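Local coordinates for pterin-4-alpha-carbinolamine dehydratase MoaB2 (Mycobacterium marinum, PDB 3RFQ), which probably takes part in molybdenum cofactor biosynthesis, binding molybdopterin or a precursor as in other MogA/MoaB-family proteins, at residues P172-A175 / H176-Q180. Sequence-based numbering, arbitrary orientation. Where two conformers were deposited one is given.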
ATOM      1  N   PRO C 172       0.960  -0.335  16.924  1.00 20.19           N
ATOM      2  CA  PRO C 172       0.706  -1.794  17.025  1.00 22.27           C
ATOM      3  C   PRO C 172       1.996  -2.638  16.948  1.00 22.31           C
ATOM      4  O   PRO C 172       1.950  -3.848  17.167  1.00 25.43           O
ATOM      5  CB  PRO C 172      -0.182  -2.076  15.808  1.00 22.51           C
ATOM      6  CG  PRO C 172       0.281  -1.016  14.780  1.00 21.25           C
ATOM      7  CD  PRO C 172       0.519   0.222  15.631  1.00 18.97           C
ATOM      8  N   LEU C 173       3.126  -2.028  16.625  1.00 19.57           N
ATOM      9  CA  LEU C 173       4.341  -2.828  16.415  1.00 19.33           C
ATOM     10  C   LEU C 173       5.157  -2.974  17.716  1.00 19.21           C
ATOM     11  O   LEU C 173       5.602  -4.068  18.056  1.00 19.49           O
ATOM     12  CB  LEU C 173       5.193  -2.229  15.277  1.00 17.19           C
ATOM     13  CG  LEU C 173       4.410  -1.879  13.990  1.00 16.80           C
ATOM     14  CD1 LEU C 173       5.326  -1.331  12.945  1.00 14.53           C
ATOM     15  CD2 LEU C 173       3.605  -3.063  13.414  1.00 14.37           C
ATOM     16  N   ALA C 174       5.349  -1.851  18.403  1.00 17.64           N
ATOM     17  CA  ALA C 174       6.176  -1.753  19.596  1.00 19.07           C
ATOM     18  C   ALA C 174       5.712  -2.719  20.655  1.00 21.73           C
ATOM     19  O   ALA C 174       6.505  -3.529  21.176  1.00 22.85           O
ATOM     20  CB  ALA C 174       6.132  -0.315  20.154  1.00 17.11           C
ATOM     21  N   ALA C 175       4.414  -2.659  20.934  1.00 23.27           N
ATOM     22  CA  ALA C 175       3.824  -3.460  21.998  1.00 27.49           C
ATOM     23  C   ALA C 175       4.048  -4.925  21.737  1.00 29.42           C
ATOM     24  O   ALA C 175       4.341  -5.672  22.673  1.00 32.56           O
ATOM     25  CB  ALA C 175       2.309  -3.143  22.168  1.00 29.18           C
ATOM     26  N   HIS C 176       3.978  -5.333  20.466  1.00 29.02           N
ATOM     27  CA  HIS C 176       4.226  -6.743  20.112  1.00 31.17           C
ATOM     28  C   HIS C 176       5.687  -7.141  20.334  1.00 30.71           C
ATOM     29  O   HIS C 176       5.969  -8.235  20.839  1.00 33.59           O
ATOM     30  CB  HIS C 176       3.790  -7.044  18.676  1.00 31.22           C
ATOM     31  CG  HIS C 176       4.299  -8.349  18.154  1.00 33.76           C
ATOM     32  ND1 HIS C 176       3.594  -9.525  18.271  1.00 40.90           N
ATOM     33  CD2 HIS C 176       5.456  -8.667  17.525  1.00 34.77           C
ATOM     34  CE1 HIS C 176       4.290 -10.512  17.733  1.00 42.47           C
ATOM     35  NE2 HIS C 176       5.425 -10.017  17.270  1.00 39.61           N
ATOM     36  N   ILE C 177       6.608  -6.263  19.923  1.00 27.74           N
ATOM     37  CA  ILE C 177       8.037  -6.505  20.071  0.60 27.22           C
ATOM     38  C   ILE C 177       8.424  -6.634  21.551  1.00 28.99           C
ATOM     39  O   ILE C 177       9.119  -7.569  21.941  1.00 29.85           O
ATOM     40  CB  ILE C 177       8.852  -5.386  19.383  0.60 24.72           C
ATOM     41  CG1 ILE C 177       8.658  -5.476  17.865  0.60 23.82           C
ATOM     42  CG2 ILE C 177      10.329  -5.516  19.722  0.60 24.90           C
ATOM     43  CD1 ILE C 177       8.879  -4.207  17.136  0.60 20.94           C
ATOM     44  N   ILE C 178       7.952  -5.696  22.365  1.00 29.15           N
ATOM     45  CA  ILE C 178       8.268  -5.681  23.784  1.00 32.38           C
ATOM     46  C   ILE C 178       7.748  -6.937  24.457  1.00 36.82           C
ATOM     47  O   ILE C 178       8.462  -7.569  25.237  1.00 39.26           O
ATOM     48  CB  ILE C 178       7.764  -4.390  24.444  1.00 31.70           C
ATOM     49  CG1 ILE C 178       8.647  -3.238  23.970  1.00 29.17           C
ATOM     50  CG2 ILE C 178       7.791  -4.496  25.962  1.00 34.50           C
ATOM     51  CD1 ILE C 178       7.928  -1.948  23.843  1.00 30.29           C
ATOM     52  N   GLY C 179       6.519  -7.322  24.116  1.00 38.60           N
ATOM     53  CA  GLY C 179       5.951  -8.583  24.595  1.00 43.11           C
ATOM     54  C   GLY C 179       6.890  -9.737  24.318  1.00 45.30           C
ATOM     55  O   GLY C 179       7.201 -10.524  25.224  1.00 48.48           O
ATOM     56  N   GLN C 180       7.371  -9.829  23.074  1.00 43.61           N
ATOM     57  CA  GLN C 180       8.293 -10.911  22.715  1.00 46.06           C
ATOM     58  C   GLN C 180       9.610 -10.891  23.503  1.00 46.13           C
ATOM     59  O   GLN C 180      10.189 -11.941  23.729  1.00 48.81           O
ATOM     60  CB  GLN C 180       8.558 -10.990  21.199  1.00 44.08           C
ATOM     61  CG  GLN C 180       7.316 -11.250  20.328  1.00 46.65           C
ATOM     62  CD  GLN C 180       6.634 -12.610  20.576  1.00 54.10           C
ATOM     63  OE1 GLN C 180       5.427 -12.659  20.867  1.00 56.36           O
ATOM     64  NE2 GLN C 180       7.394 -13.714  20.450  1.00 54.90           N
TER
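I177 and I178 each hook back over a carbonyl one turn earlier in the helix, while their own amides bond to that same oxygen. I177 N bonds to L173 O at 3.1 Å. The next bond, I178 N to A174 O, measures 2.9 Å, and G179 N to A175 O is the third in the series. In both isoleucines CG1 stands beside the backbone N (chi1 -72° in I178), which turns the longer branch back along the helix. I178 CD1 thereby reaches 3.4 Å from A174 O. The same methyl, I178 CD1, lies 4.4 Å from A174 CB, a loose apolar contact. I177 CD1 takes the equivalent place over L173 O in the conformer given, one of two. H176 differs in that its CG is anti to the backbone N (chi1 167°), and one face of its imidazole receives Q180 CG, 3.7 Å above the ring plane and offset toward the rim.

Outside this turn, A174 and I178 pack on F63 of strand 63-71, whereas L173 and I177 meet I122 of helix 120-132. A second subunit presents L131 to L173, I136 to H176 and L140 to I177. These i to i+4 bonds are those of an alpha-helix, resumed after a kink at P172 and L173: the last turns of the C-terminal helix 160-180, which joins the mixed sheet of the MoaB-type fold to a subunit interface.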